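Local coordinates for protein probable dipeptidase (Pseudomonas aeruginosa, PDB 3B40) that probably hydrolyses dipeptides as a metal-dependent dipeptidase of the M19 membrane dipeptidase family, at residues A[197-202]-A[207-212]. The protein carries 11 engineered substitutions. Residues are numbered along the deposited sequence; the frame is centred on the assembly and turned at random.
Sequences QAVERL and VIIDVS
Val199 opens the contact by laying CG1 against the end of Ile209, with 3.9 Å between Val199 CG1 and Ile209 CD1 and the two side chains at about a right angle. Its first torsion (chi1 171°) sets CG1 anti to the backbone N, the branch that meets the strand. One turn on comes Leu202, the residue that carries most of the packing. It works on two neighbours at once. Its inner part lies on Ile209, where Leu202 CB is 3.8 Å from Ile209 CG1 and Leu202 CD1 touches the same methylene of Ile209; the other methyl, Leu202 CD2, rests on Val207 CG1 at 3.7 Å. Ile209 thus bridges the two helix residues, its CG1 against the leucine and its CD1 reaching the valine. The backbone of Leu202 adds the polar link: Val207 N donates to Leu202 O over 3.0 Å in a nearly straight bond (176°), the donor tilted 21° from the carbonyl plane. This bond ties the last turn of helix 193-205 to the residue just before strand 208-210, closing the tight passage from helix to strand. Beyond the packed residues, Asp210 OD1 accepts from Ser212 N, two residues on, in an Asx turn. Helix and strand form an alpha-beta unit of the TIM-barrel-type fold: strand 208-210 runs parallel between 160-162 and 230-235, Phe161 touches both Leu202 and Val207, and helix 216-225 closes over Val199 and Ile209 through Leu225 and Val222.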
ATOM      1  N   GLN A 197      20.634  -3.504   9.452  1.00 15.14           N
ATOM      2  CA  GLN A 197      20.470  -4.524  10.463  1.00 15.99           C
ATOM      3  C   GLN A 197      19.008  -5.002  10.521  1.00 14.81           C
ATOM      4  O   GLN A 197      18.758  -6.176  10.787  1.00 14.72           O
ATOM      5  CB  GLN A 197      20.930  -3.978  11.826  1.00 15.83           C
ATOM      6  CG  GLN A 197      22.451  -3.746  11.871  1.00 18.90           C
ATOM      7  CD  GLN A 197      22.937  -3.066  13.136  1.00 19.81           C
ATOM      8  OE1 GLN A 197      22.304  -3.142  14.180  1.00 27.70           O
ATOM      9  NE2 GLN A 197      24.113  -2.454  13.058  1.00 24.29           N
ATOM     10  N   ALA A 198      18.054  -4.099  10.270  1.00 12.85           N
ATOM     11  CA  ALA A 198      16.625  -4.484  10.205  1.00 12.63           C
ATOM     12  C   ALA A 198      16.354  -5.521   9.095  1.00 12.62           C
ATOM     13  O   ALA A 198      15.541  -6.415   9.269  1.00 13.13           O
ATOM     14  CB  ALA A 198      15.738  -3.255  10.030  1.00 12.40           C
ATOM     15  N   VAL A 199      17.045  -5.414   7.971  1.00 11.65           N
ATOM     16  CA  VAL A 199      16.852  -6.367   6.885  1.00 12.30           C
ATOM     17  C   VAL A 199      17.247  -7.813   7.292  1.00 12.12           C
ATOM     18  O   VAL A 199      16.516  -8.778   7.026  1.00 11.18           O
ATOM     19  CB  VAL A 199      17.662  -5.977   5.633  1.00 12.04           C
ATOM     20  CG1 VAL A 199      17.618  -7.119   4.596  1.00  9.46           C
ATOM     21  CG2 VAL A 199      17.147  -4.630   5.030  1.00 12.10           C
ATOM     22  N   GLU A 200      18.424  -7.939   7.895  1.00 12.00           N
ATOM     23  CA  GLU A 200      18.857  -9.210   8.483  1.00 12.44           C
ATOM     24  C   GLU A 200      17.848  -9.717   9.539  1.00 12.81           C
ATOM     25  O   GLU A 200      17.471 -10.905   9.546  1.00 13.34           O
ATOM     26  CB  GLU A 200      20.280  -9.081   9.072  1.00 11.87           C
ATOM     27  CG  GLU A 200      20.861 -10.413   9.667  1.00 13.84           C
ATOM     28  CD  GLU A 200      21.060 -11.537   8.653  1.00 14.50           C
ATOM     29  OE1 GLU A 200      21.108 -12.719   9.071  1.00 16.91           O
ATOM     30  OE2 GLU A 200      21.207 -11.268   7.443  1.00 15.77           O
ATOM     31  N   ARG A 201      17.405  -8.833  10.435  1.00 12.50           N
ATOM     32  CA  ARG A 201      16.460  -9.234  11.489  1.00 12.36           C
ATOM     33  C   ARG A 201      15.141  -9.728  10.924  1.00 13.02           C
ATOM     34  O   ARG A 201      14.617 -10.727  11.393  1.00 12.64           O
ATOM     35  CB  ARG A 201      16.233  -8.114  12.522  1.00 12.39           C
ATOM     36  CG  ARG A 201      15.324  -8.485  13.718  1.00 13.02           C
ATOM     37  CD  ARG A 201      15.854  -9.644  14.561  1.00 14.65           C
ATOM     38  NE  ARG A 201      17.215  -9.407  15.011  1.00 15.21           N
ATOM     39  CZ  ARG A 201      17.546  -8.653  16.053  1.00 16.56           C
ATOM     40  NH1 ARG A 201      16.596  -8.044  16.782  1.00 12.98           N
ATOM     41  NH2 ARG A 201      18.844  -8.499  16.350  1.00 18.37           N
ATOM     42  N   LEU A 202      14.637  -9.052   9.890  1.00 12.99           N
ATOM     43  CA  LEU A 202      13.377  -9.456   9.229  1.00 14.41           C
ATOM     44  C   LEU A 202      13.519 -10.805   8.520  1.00 14.38           C
ATOM     45  O   LEU A 202      12.600 -11.659   8.552  1.00 14.32           O
ATOM     46  CB  LEU A 202      12.944  -8.366   8.221  1.00 13.23           C
ATOM     47  CG  LEU A 202      12.454  -7.099   8.957  1.00 16.27           C
ATOM     48  CD1 LEU A 202      12.296  -5.912   8.035  1.00 16.67           C
ATOM     49  CD2 LEU A 202      11.160  -7.327   9.758  1.00 15.26           C
ATOM     50  N   VAL A 207       9.711 -12.536   8.207  1.00 12.69           N
ATOM     51  CA  VAL A 207       8.745 -11.458   7.951  1.00 13.00           C
ATOM     52  C   VAL A 207       9.021 -10.927   6.564  1.00 12.92           C
ATOM     53  O   VAL A 207      10.190 -10.700   6.219  1.00 13.20           O
ATOM     54  CB  VAL A 207       8.870 -10.316   9.000  1.00 12.54           C
ATOM     55  CG1 VAL A 207       8.051  -9.060   8.578  1.00 12.60           C
ATOM     56  CG2 VAL A 207       8.412 -10.807  10.322  1.00 10.23           C
ATOM     57  N   ILE A 208       7.962 -10.779   5.758  1.00 12.05           N
ATOM     58  CA  ILE A 208       8.111 -10.315   4.389  1.00 11.48           C
ATOM     59  C   ILE A 208       8.560  -8.858   4.435  1.00 11.89           C
ATOM     60  O   ILE A 208       7.918  -8.035   5.103  1.00 12.02           O
ATOM     61  CB  ILE A 208       6.778 -10.386   3.578  1.00 10.94           C
ATOM     62  CG1 ILE A 208       6.216 -11.816   3.508  1.00 11.61           C
ATOM     63  CG2 ILE A 208       6.995  -9.855   2.141  1.00  9.21           C
ATOM     64  CD1 ILE A 208       4.704 -11.869   3.207  1.00 10.17           C
ATOM     65  N   ILE A 209       9.653  -8.547   3.749  1.00 11.20           N
ATOM     66  CA  ILE A 209      10.045  -7.139   3.558  1.00 10.58           C
ATOM     67  C   ILE A 209       9.276  -6.480   2.414  1.00 11.11           C
ATOM     68  O   ILE A 209       9.264  -6.995   1.281  1.00 11.56           O
ATOM     69  CB  ILE A 209      11.571  -6.971   3.325  1.00 10.61           C
ATOM     70  CG1 ILE A 209      12.370  -7.516   4.523  1.00 10.09           C
ATOM     71  CG2 ILE A 209      11.893  -5.445   3.030  1.00  8.62           C
ATOM     72  CD1 ILE A 209      13.836  -7.832   4.213  1.00 10.91           C
ATOM     73  N   ASP A 210       8.653  -5.339   2.717  1.00 11.64           N
ATOM     74  CA  ASP A 210       7.817  -4.576   1.771  1.00 12.55           C
ATOM     75  C   ASP A 210       8.548  -3.290   1.351  1.00 13.35           C
ATOM     76  O   ASP A 210       8.908  -2.474   2.205  1.00 13.59           O
ATOM     77  CB  ASP A 210       6.473  -4.265   2.438  1.00 13.10           C
ATOM     78  CG  ASP A 210       5.536  -3.424   1.570  1.00 15.54           C
ATOM     79  OD1 ASP A 210       5.805  -3.198   0.363  1.00  9.34           O
ATOM     80  OD2 ASP A 210       4.508  -2.982   2.133  1.00 14.84           O
ATOM     81  N   VAL A 211       8.803  -3.140   0.047  1.00 12.23           N
ATOM     82  CA  VAL A 211       9.555  -2.014  -0.437  1.00 13.20           C
ATOM     83  C   VAL A 211       8.707  -0.863  -1.002  1.00 12.79           C
ATOM     84  O   VAL A 211       9.266   0.148  -1.389  1.00 12.67           O
ATOM     85  CB  VAL A 211      10.658  -2.434  -1.472  1.00 12.45           C
ATOM     86  CG1 VAL A 211      11.582  -3.494  -0.850  1.00 11.68           C
ATOM     87  CG2 VAL A 211      10.013  -2.939  -2.749  1.00 14.09           C
ATOM     88  N   SER A 212       7.382  -0.997  -1.037  1.00 12.18           N
ATOM     89  CA  SER A 212       6.540   0.120  -1.506  1.00 12.36           C
ATOM     90  C   SER A 212       6.773   1.311  -0.569  1.00 12.57           C
ATOM     91  O   SER A 212       6.833   1.101   0.634  1.00 12.68           O
ATOM     92  CB  SER A 212       5.054  -0.264  -1.521  1.00 12.43           C
ATOM     93  OG  SER A 212       4.767  -1.108  -2.629  1.00 12.89           O
TER